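Local coordinates for Lmo0181 protein (Listeria monocytogenes serovar 1/2a, PDB 5F7V) that binds the cyclic glucan cycloalternan as the substrate-binding lipoprotein of an ABC transporter, probably delivering it for uptake into the cell, at residues Val130-Asn135 / Met247-Ile252. Residues are numbered along the deposited sequence; the frame is centred on the assembly and turned at random.
With GLC (alpha-D-glucopyranose), chain B.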
ATOM      1  N   VAL A 130       1.651   4.845   4.665  1.00  3.53           N
ATOM      2  CA  VAL A 130       0.880   6.005   4.243  1.00  3.48           C
ATOM      3  C   VAL A 130       1.114   7.128   5.228  1.00  3.60           C
ATOM      4  O   VAL A 130       1.343   6.916   6.405  1.00  3.82           O
ATOM      5  CB  VAL A 130      -0.607   5.616   4.165  1.00  3.61           C
ATOM      6  CG1 VAL A 130      -1.548   6.829   4.065  1.00  3.69           C
ATOM      7  CG2 VAL A 130      -0.835   4.643   2.992  1.00  3.61           C
ATOM      8  N   VAL A 131       1.148   8.351   4.702  1.00  3.54           N
ATOM      9  CA  VAL A 131       1.371   9.558   5.479  1.00  3.71           C
ATOM     10  C   VAL A 131       0.398  10.611   4.999  1.00  3.68           C
ATOM     11  O   VAL A 131      -0.250  10.462   3.960  1.00  3.57           O
ATOM     12  CB  VAL A 131       2.813  10.095   5.341  1.00  3.81           C
ATOM     13  CG1 VAL A 131       3.768   9.133   6.038  1.00  3.98           C
ATOM     14  CG2 VAL A 131       3.236  10.277   3.904  1.00  3.68           C
ATOM     15  N   THR A 132       0.294  11.670   5.790  1.00  3.88           N
ATOM     16  CA  THR A 132      -0.412  12.874   5.313  1.00  3.90           C
ATOM     17  C   THR A 132       0.559  13.717   4.539  1.00  3.88           C
ATOM     18  O   THR A 132       1.527  14.225   5.107  1.00  4.08           O
ATOM     19  CB  THR A 132      -0.986  13.647   6.491  1.00  4.20           C
ATOM     20  OG1 THR A 132      -1.886  12.781   7.186  1.00  4.36           O
ATOM     21  CG2 THR A 132      -1.702  14.903   6.013  1.00  4.25           C
ATOM     22  N   ILE A 133       0.273  13.935   3.270  1.00  3.77           N
ATOM     23  CA  ILE A 133       1.115  14.738   2.395  1.00  3.88           C
ATOM     24  C   ILE A 133       0.420  16.087   2.246  1.00  4.02           C
ATOM     25  O   ILE A 133      -0.774  16.124   1.919  1.00  3.99           O
ATOM     26  CB  ILE A 133       1.305  14.074   1.036  1.00  3.83           C
ATOM     27  CG1 ILE A 133       1.823  12.639   1.217  1.00  3.69           C
ATOM     28  CG2 ILE A 133       2.248  14.934   0.184  1.00  4.10           C
ATOM     29  CD1 ILE A 133       2.315  11.991  -0.030  1.00  3.75           C
ATOM     30  N   TYR A 134       1.086  17.193   2.516  1.00  4.26           N
ATOM     31  CA  TYR A 134       0.386  18.457   2.543  1.00  4.42           C
ATOM     32  C   TYR A 134       1.102  19.511   1.728  1.00  4.70           C
ATOM     33  O   TYR A 134       2.329  19.541   1.590  1.00  4.91           O
ATOM     34  CB  TYR A 134       0.138  18.925   3.979  1.00  4.57           C
ATOM     35  CG  TYR A 134       1.331  19.198   4.850  1.00  4.87           C
ATOM     36  CD1 TYR A 134       1.925  18.183   5.588  1.00  4.87           C
ATOM     37  CD2 TYR A 134       1.885  20.465   4.980  1.00  5.27           C
ATOM     38  CE1 TYR A 134       3.013  18.406   6.433  1.00  5.30           C
ATOM     39  CE2 TYR A 134       2.958  20.690   5.809  1.00  5.70           C
ATOM     40  CZ  TYR A 134       3.531  19.668   6.518  1.00  5.74           C
ATOM     41  OH  TYR A 134       4.578  19.969   7.349  1.00  6.33           O
ATOM     42  N   ASN A 135       0.278  20.368   1.130  1.00  4.81           N
ATOM     43  CA  ASN A 135       0.694  21.485   0.288  1.00  5.17           C
ATOM     44  C   ASN A 135       0.939  22.675   1.202  1.00  5.47           C
ATOM     45  O   ASN A 135       0.004  23.328   1.668  1.00  5.48           O
ATOM     46  CB  ASN A 135      -0.381  21.749  -0.754  1.00  5.24           C
ATOM     47  CG  ASN A 135      -0.109  22.910  -1.675  1.00  5.70           C
ATOM     48  OD1 ASN A 135       0.612  23.835  -1.325  1.00  5.98           O
ATOM     49  ND2 ASN A 135      -0.693  22.841  -2.865  1.00  5.89           N
ATOM     50  N   MET A 247      -4.367  18.551   1.949  1.00  3.69           N
ATOM     51  CA  MET A 247      -3.862  17.375   2.706  1.00  3.57           C
ATOM     52  C   MET A 247      -4.320  16.130   1.962  1.00  3.52           C
ATOM     53  O   MET A 247      -5.501  15.960   1.708  1.00  3.54           O
ATOM     54  CB  MET A 247      -4.389  17.313   4.143  1.00  3.49           C
ATOM     55  CG  MET A 247      -3.837  18.378   5.045  1.00  3.55           C
ATOM     56  SD  MET A 247      -4.557  18.353   6.682  1.00  3.59           S
ATOM     57  CE  MET A 247      -6.132  19.202   6.454  1.00  3.69           C
ATOM     58  N   LEU A 248      -3.377  15.261   1.616  1.00  3.52           N
ATOM     59  CA  LEU A 248      -3.674  14.039   0.879  1.00  3.50           C
ATOM     60  C   LEU A 248      -3.147  12.849   1.682  1.00  3.41           C
ATOM     61  O   LEU A 248      -1.941  12.777   1.941  1.00  3.45           O
ATOM     62  CB  LEU A 248      -3.026  14.087  -0.492  1.00  3.65           C
ATOM     63  CG  LEU A 248      -3.201  12.853  -1.361  1.00  3.68           C
ATOM     64  CD1 LEU A 248      -4.643  12.643  -1.737  1.00  3.67           C
ATOM     65  CD2 LEU A 248      -2.344  13.022  -2.601  1.00  3.86           C
ATOM     66  N   HIS A 249      -4.025  11.903   2.005  1.00  3.33           N
ATOM     67  CA  HIS A 249      -3.592  10.687   2.733  1.00  3.27           C
ATOM     68  C   HIS A 249      -3.255   9.616   1.704  1.00  3.33           C
ATOM     69  O   HIS A 249      -4.139   9.049   1.065  1.00  3.34           O
ATOM     70  CB  HIS A 249      -4.733  10.207   3.646  1.00  3.19           C
ATOM     71  CG  HIS A 249      -5.028  11.173   4.734  1.00  3.16           C
ATOM     72  ND1 HIS A 249      -4.676  10.941   6.035  1.00  3.20           N
ATOM     73  CD2 HIS A 249      -5.618  12.387   4.715  1.00  3.23           C
ATOM     74  CE1 HIS A 249      -5.047  11.961   6.783  1.00  3.22           C
ATOM     75  NE2 HIS A 249      -5.612  12.859   6.003  1.00  3.27           N
ATOM     76  N   THR A 250      -1.964   9.393   1.520  1.00  3.39           N
ATOM     77  CA  THR A 250      -1.536   8.471   0.469  1.00  3.49           C
ATOM     78  C   THR A 250      -0.167   7.932   0.782  1.00  3.55           C
ATOM     79  O   THR A 250       0.477   8.299   1.770  1.00  3.53           O
ATOM     80  CB  THR A 250      -1.619   9.146  -0.914  1.00  3.61           C
ATOM     81  OG1 THR A 250      -1.589   8.136  -1.915  1.00  3.71           O
ATOM     82  CG2 THR A 250      -0.517  10.148  -1.101  1.00  3.71           C
ATOM     83  N   GLY A 251       0.260   7.002  -0.057  1.00  3.65           N
ATOM     84  CA  GLY A 251       1.498   6.307   0.244  1.00  3.74           C
ATOM     85  C   GLY A 251       2.770   6.987  -0.184  1.00  3.90           C
ATOM     86  O   GLY A 251       2.830   7.834  -1.072  1.00  3.98           O
ATOM     87  N   ILE A 252       3.843   6.512   0.439  1.00  3.97           N
ATOM     88  CA  ILE A 252       5.189   6.983   0.113  1.00  4.17           C
ATOM     89  C   ILE A 252       5.589   6.609  -1.312  1.00  4.36           C
ATOM     90  O   ILE A 252       6.575   7.112  -1.840  1.00  4.55           O
ATOM     91  CB  ILE A 252       6.265   6.494   1.119  1.00  4.25           C
ATOM     92  CG1 ILE A 252       6.487   4.975   1.080  1.00  4.31           C
ATOM     93  CG2 ILE A 252       5.892   6.968   2.521  1.00  4.11           C
ATOM     94  CD1 ILE A 252       7.542   4.467   2.028  1.00  4.43           C
TER
HETATM   95  C1  GLC B   2      -3.420   5.276  -3.335  1.00  3.33           C
HETATM   96  C2  GLC B   2      -4.333   6.379  -3.840  1.00  3.64           C
HETATM   97  C3  GLC B   2      -4.759   6.163  -5.270  1.00  3.99           C
HETATM   98  C4  GLC B   2      -3.571   5.850  -6.163  1.00  4.06           C
HETATM   99  C5  GLC B   2      -2.770   4.699  -5.594  1.00  3.76           C
HETATM  100  C6  GLC B   2      -1.488   4.579  -6.403  1.00  3.49           C
HETATM  101  O2  GLC B   2      -5.473   6.542  -2.988  1.00  3.81           O
HETATM  102  O3  GLC B   2      -5.556   7.206  -5.807  1.00  4.64           O
HETATM  103  O4  GLC B   2      -3.995   5.588  -7.496  1.00  5.61           O
HETATM  104  O5  GLC B   2      -2.349   5.022  -4.270  1.00  3.34           O
HETATM  105  O6  GLC B   2      -0.637   3.516  -5.959  1.00  3.23           O
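Four backbone hydrogen bonds join strand 130-135 to strand 247-251 in antiparallel fashion. Val131 pairs with Thr250, its N lying 3.0 Å from Thr250 O, and the return bond from Thr250 N runs nearly along the C=O axis of Val131. Ile133 and Leu248 bond more tightly: Ile133 N to Leu248 O and Leu248 N to Ile133 O are both 2.8 Å. The CA-H groups of Met247 and His249, each from a non-hydrogen-bonded pair, make CA-H...O contacts with Ile133 O and Val131 O respectively.

Apolar packing on one face brings Ile133 CD1 obliquely across to Thr250 CG2, 3.5 Å away. With Thr250 OG1 anti to its backbone N (chi1 -163°), CG2 takes the crowded position toward Ile133, while OG1 is in van der Waals contact, 3.7 Å from GLC C1 of one glucose unit of cycloalternan. At the same end, Val130 CG1 rests 3.4 Å from Thr250 O, and CG2 touches Gly251 CA and N.

On the reverse face Thr132 lies alongside Met247 and His249, CG2 against Met247 CB and OG1 3.3 Å from His249 CE1. His249 ND1 and NE2 hydrogen-bond to Glu270 OE2 and Glu156 OE2, which fixes the ring's rotation and would favour a protonated imidazole.

The pair belongs to the sheet of one lobe of this two-lobed solute-binding-protein fold, its Thr250 end at the glycan pocket. Strand 265-268 flanks 130-135 and strand 171-174 flanks 247-251; helix 236-241 covers Ile133 and Leu248, and helix 153-163 packs on Met247.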